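Local coordinates for protein URE2 (Lodderomyces elongisporus NRRL YB-4239, PDB 4EXJ) that is of unknown function but belongs to the glutathione S-transferase superfamily and may take part in transcription regulation, at residues Arg15-Leu23 against Phe205-Ala216. Numbering follows the deposited sequence. Where two conformers were deposited one is given.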
loop_
_atom_site.group_PDB
_atom_site.type_symbol
_atom_site.label_atom_id
_atom_site.label_comp_id
_atom_site.label_asym_id
_atom_site.label_seq_id
_atom_site.Cartn_x
_atom_site.Cartn_y
_atom_site.Cartn_z
ATOM N N ARG B 15 -3.102 15.451 0.662
ATOM C CA ARG B 15 -3.397 16.187 1.880
ATOM C C ARG B 15 -2.793 15.546 3.119
ATOM O O ARG B 15 -2.656 16.198 4.124
ATOM C CB ARG B 15 -4.919 16.369 2.032
ATOM C CG ARG B 15 -5.471 17.475 1.139
ATOM C CD ARG B 15 -6.959 17.186 0.854
ATOM N NE ARG B 15 -7.653 18.319 0.251
ATOM C CZ ARG B 15 -8.922 18.239 -0.137
ATOM N NH1 ARG B 15 -9.566 17.085 0.000
ATOM N NH2 ARG B 15 -9.537 19.302 -0.665
ATOM N N LYS B 16 -2.417 14.275 3.033
ATOM C CA LYS B 16 -1.955 13.586 4.232
ATOM C C LYS B 16 -0.697 14.202 4.861
ATOM O O LYS B 16 -0.710 14.590 6.032
ATOM C CB LYS B 16 -1.743 12.118 3.935
ATOM C CG LYS B 16 -3.034 11.350 3.735
ATOM C CD LYS B 16 -2.741 9.870 3.612
ATOM C CE LYS B 16 -3.553 9.246 2.556
ATOM N NZ LYS B 16 -2.965 8.013 1.937
ATOM N N PRO B 17 0.407 14.281 4.099
ATOM C CA PRO B 17 1.619 14.858 4.691
ATOM C C PRO B 17 1.483 16.362 4.921
ATOM O O PRO B 17 2.128 16.921 5.801
ATOM C CB PRO B 17 2.727 14.518 3.659
ATOM C CG PRO B 17 2.002 14.259 2.376
ATOM C CD PRO B 17 0.613 13.775 2.728
ATOM N N LEU B 18 0.586 16.996 4.197
ATOM C CA LEU B 18 0.297 18.375 4.412
ATOM C C LEU B 18 -0.298 18.623 5.782
ATOM O O LEU B 18 0.160 19.444 6.518
ATOM C CB LEU B 18 -0.704 18.804 3.360
ATOM C CG LEU B 18 -1.215 20.228 3.349
ATOM C CD1 LEU B 18 -0.087 21.128 3.052
ATOM C CD2 LEU B 18 -2.264 20.364 2.260
ATOM N N VAL B 19 -1.291 17.839 6.135
ATOM C CA VAL B 19 -1.847 17.913 7.483
ATOM C C VAL B 19 -0.777 17.664 8.562
ATOM O O VAL B 19 -0.673 18.430 9.521
ATOM C CB VAL B 19 -3.019 16.920 7.673
ATOM C CG1 VAL B 19 -3.413 16.780 9.147
ATOM C CG2 VAL B 19 -4.221 17.354 6.808
ATOM N N LEU B 20 -0.016 16.570 8.433
ATOM C CA LEU B 20 1.001 16.264 9.450
ATOM C C LEU B 20 2.040 17.383 9.587
ATOM O O LEU B 20 2.354 17.805 10.701
ATOM C CB LEU B 20 1.705 14.933 9.170
ATOM C CG LEU B 20 2.795 14.600 10.199
ATOM C CD1 LEU B 20 2.214 14.443 11.565
ATOM C CD2 LEU B 20 3.476 13.300 9.792
ATOM N N GLY B 21 2.566 17.856 8.466
ATOM C CA GLY B 21 3.560 18.943 8.498
ATOM C C GLY B 21 3.041 20.168 9.238
ATOM O O GLY B 21 3.752 20.774 10.041
ATOM N N LYS B 22 1.800 20.543 8.954
ATOM C CA LYS B 22 1.191 21.693 9.633
ATOM C C LYS B 22 0.928 21.460 11.119
ATOM O O LYS B 22 1.162 22.355 11.932
ATOM C CB LYS B 22 -0.080 22.120 8.916
ATOM C CG LYS B 22 0.200 22.610 7.508
ATOM C CD LYS B 22 -0.885 23.547 7.009
ATOM C CE LYS B 22 -0.310 24.553 6.020
ATOM N NZ LYS B 22 -1.179 25.758 5.922
ATOM N N LEU B 23 0.467 20.266 11.488
ATOM C CA LEU B 23 0.258 19.950 12.911
ATOM C C LEU B 23 1.549 20.061 13.709
ATOM O O LEU B 23 1.523 20.401 14.894
ATOM C CB LEU B 23 -0.332 18.546 13.101
ATOM C CG LEU B 23 -1.781 18.345 12.645
ATOM C CD1 LEU B 23 -2.180 16.889 12.883
ATOM C CD2 LEU B 23 -2.721 19.279 13.387
ATOM N N PHE B 205 -9.982 17.308 15.503
ATOM C CA PHE B 205 -8.685 17.421 16.176
ATOM C C PHE B 205 -7.965 18.703 15.789
ATOM O O PHE B 205 -7.746 18.975 14.595
ATOM C CB PHE B 205 -7.804 16.208 15.843
ATOM C CG PHE B 205 -6.513 16.174 16.601
ATOM C CD1 PHE B 205 -6.470 15.704 17.902
ATOM C CD2 PHE B 205 -5.346 16.608 16.012
ATOM C CE1 PHE B 205 -5.278 15.673 18.610
ATOM C CE2 PHE B 205 -4.145 16.591 16.717
ATOM C CZ PHE B 205 -4.110 16.117 18.014
ATOM N N GLU B 206 -7.599 19.506 16.795
ATOM C CA GLU B 206 -6.854 20.754 16.557
ATOM C C GLU B 206 -7.340 21.495 15.316
ATOM O O GLU B 206 -8.533 21.772 15.196
ATOM C CB GLU B 206 -5.345 20.508 16.533
ATOM C CG GLU B 206 -4.845 19.942 17.878
ATOM C CD GLU B 206 -3.349 19.703 17.932
ATOM O OE1 GLU B 206 -2.627 20.077 16.985
ATOM O OE2 GLU B 206 -2.883 19.147 18.952
ATOM N N ASN B 207 -6.432 21.825 14.398
ATOM C CA ASN B 207 -6.833 22.588 13.214
ATOM C C ASN B 207 -6.894 21.756 11.927
ATOM O O ASN B 207 -6.770 22.301 10.833
ATOM C CB ASN B 207 -5.941 23.820 13.013
ATOM C CG ASN B 207 -4.486 23.470 12.857
ATOM O OD1 ASN B 207 -4.032 22.420 13.309
ATOM N ND2 ASN B 207 -3.741 24.349 12.197
ATOM N N VAL B 208 -7.103 20.451 12.083
ATOM C CA VAL B 208 -7.204 19.526 10.943
ATOM C C VAL B 208 -8.255 19.989 9.947
ATOM O O VAL B 208 -7.980 20.062 8.757
ATOM C CB VAL B 208 -7.486 18.082 11.409
ATOM C CG1 VAL B 208 -7.903 17.190 10.222
ATOM C CG2 VAL B 208 -6.236 17.509 12.098
ATOM N N GLU B 209 -9.452 20.319 10.428
ATOM C CA GLU B 209 -10.523 20.687 9.512
ATOM C C GLU B 209 -10.220 21.973 8.758
ATOM O O GLU B 209 -10.421 22.039 7.535
ATOM C CB GLU B 209 -11.858 20.784 10.233
ATOM C CG GLU B 209 -13.015 20.850 9.267
ATOM C CD GLU B 209 -14.333 20.924 9.978
ATOM O OE1 GLU B 209 -14.408 21.669 10.977
ATOM O OE2 GLU B 209 -15.287 20.244 9.534
ATOM N N GLU B 210 -9.723 22.980 9.483
ATOM C CA GLU B 210 -9.295 24.240 8.880
ATOM C C GLU B 210 -8.277 24.007 7.771
ATOM O O GLU B 210 -8.382 24.582 6.676
ATOM C CB GLU B 210 -8.702 25.156 9.960
ATOM C CG GLU B 210 -8.102 26.446 9.446
ATOM C CD GLU B 210 -7.413 27.242 10.557
ATOM O OE1 GLU B 210 -7.817 27.105 11.734
ATOM O OE2 GLU B 210 -6.469 28.007 10.258
ATOM N N ILE B 211 -7.300 23.137 8.025
ATOM C CA ILE B 211 -6.268 22.856 7.027
ATOM C C ILE B 211 -6.881 22.274 5.750
ATOM O O ILE B 211 -6.568 22.712 4.640
ATOM C CB ILE B 211 -5.218 21.894 7.598
ATOM C CG1 ILE B 211 -4.409 22.603 8.703
ATOM C CG2 ILE B 211 -4.295 21.348 6.498
ATOM C CD1 ILE B 211 -3.570 21.652 9.545
ATOM N N LEU B 212 -7.810 21.344 5.928
ATOM C CA LEU B 212 -8.415 20.637 4.796
ATOM C C LEU B 212 -9.328 21.579 3.998
ATOM O O LEU B 212 -9.441 21.447 2.774
ATOM C CB LEU B 212 -9.174 19.406 5.289
ATOM C CG LEU B 212 -8.310 18.251 5.828
ATOM C CD1 LEU B 212 -9.166 17.129 6.407
ATOM C CD2 LEU B 212 -7.352 17.704 4.747
ATOM N N LYS B 213 -9.951 22.537 4.689
ATOM C CA LYS B 213 -10.837 23.529 4.037
ATOM C C LYS B 213 -10.098 24.528 3.148
ATOM O O LYS B 213 -10.717 25.181 2.312
ATOM C CB LYS B 213 -11.651 24.299 5.084
ATOM C CG LYS B 213 -12.753 23.483 5.745
ATOM C CD LYS B 213 -14.092 23.664 5.042
ATOM C CE LYS B 213 -15.214 22.913 5.763
ATOM N NZ LYS B 213 -15.400 23.364 7.179
ATOM N N GLU B 214 -8.786 24.657 3.304
ATOM C CA GLU B 214 -8.051 25.697 2.570
ATOM C C GLU B 214 -8.166 25.597 1.048
ATOM O O GLU B 214 -8.088 26.608 0.339
ATOM C CB GLU B 214 -6.579 25.701 2.981
ATOM C CG GLU B 214 -6.374 26.214 4.398
ATOM C CD GLU B 214 -4.924 26.184 4.826
ATOM O OE1 GLU B 214 -4.067 25.812 3.993
ATOM O OE2 GLU B 214 -4.647 26.526 5.997
ATOM N N HIS B 215 -8.332 24.374 0.560
ATOM C CA HIS B 215 -8.491 24.127 -0.866
ATOM C C HIS B 215 -9.630 23.142 -1.082
ATOM O O HIS B 215 -9.471 22.101 -1.718
ATOM C CB HIS B 215 -7.188 23.614 -1.460
ATOM C CG HIS B 215 -6.072 24.607 -1.393
ATOM N ND1 HIS B 215 -5.930 25.631 -2.306
ATOM C CD2 HIS B 215 -5.047 24.739 -0.518
ATOM C CE1 HIS B 215 -4.865 26.350 -1.996
ATOM N NE2 HIS B 215 -4.306 25.825 -0.921
ATOM N N ALA B 216 -10.791 23.508 -0.547
ATOM C CA ALA B 216 -11.991 22.691 -0.650
ATOM C C ALA B 216 -12.442 22.498 -2.102
ATOM O O ALA B 216 -12.368 23.418 -2.922
ATOM C CB ALA B 216 -13.112 23.307 0.183
HETATM O O HOH W 1 -7.154 21.019 1.010
HETATM O O HOH W 2 -0.744 24.730 12.114
HETATM O O HOH W 3 0.025 19.865 17.141
#
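In this glutathione S-transferase fold, the first helix of the thioredoxin-like N-terminal domain, 15-23, packs on the short helix 208-213 near the chain's end. The N-to-C directions of the two helix segments make 131°, nearer antiparallel than parallel, with axes 10.1 Å apart at closest approach. V19 lies mid-seam. Its chi1 of 168° sets CG1 opposite the backbone N, turning CG1 to V208 CG2 and CG2 to I211 CG2 and L212 CD2 (3.8 Å). I211 and K22 pass alongside each other, pointing opposite ways, with I211 CD1 3.6 Å from K22 CB. The extended K22 chain makes a salt bridge with E214 whose hydrogen bond is weak, NZ to OE1 3.5 Å. At one end R15 lays its aliphatic part on L212 CD2. Its NH2 donates to H215 O at 3.0 Å, bent to 135°, with the oxygen in the guanidinium plane. Water joins R15 NE to L212 O, and E177 salt-bridges NH1. At the other end L23 CD2 lies 3.4 Å from N207 OD1. Waters link K22 O to N207 ND2 and L23 O to E206 OE1; E206 OE2 salt-bridges K84. The contact joins the C-terminal segment to the N-terminal domain, with P17 on helix 68-79, R15 and L20 on 163-179, and L18 on strand 28-32.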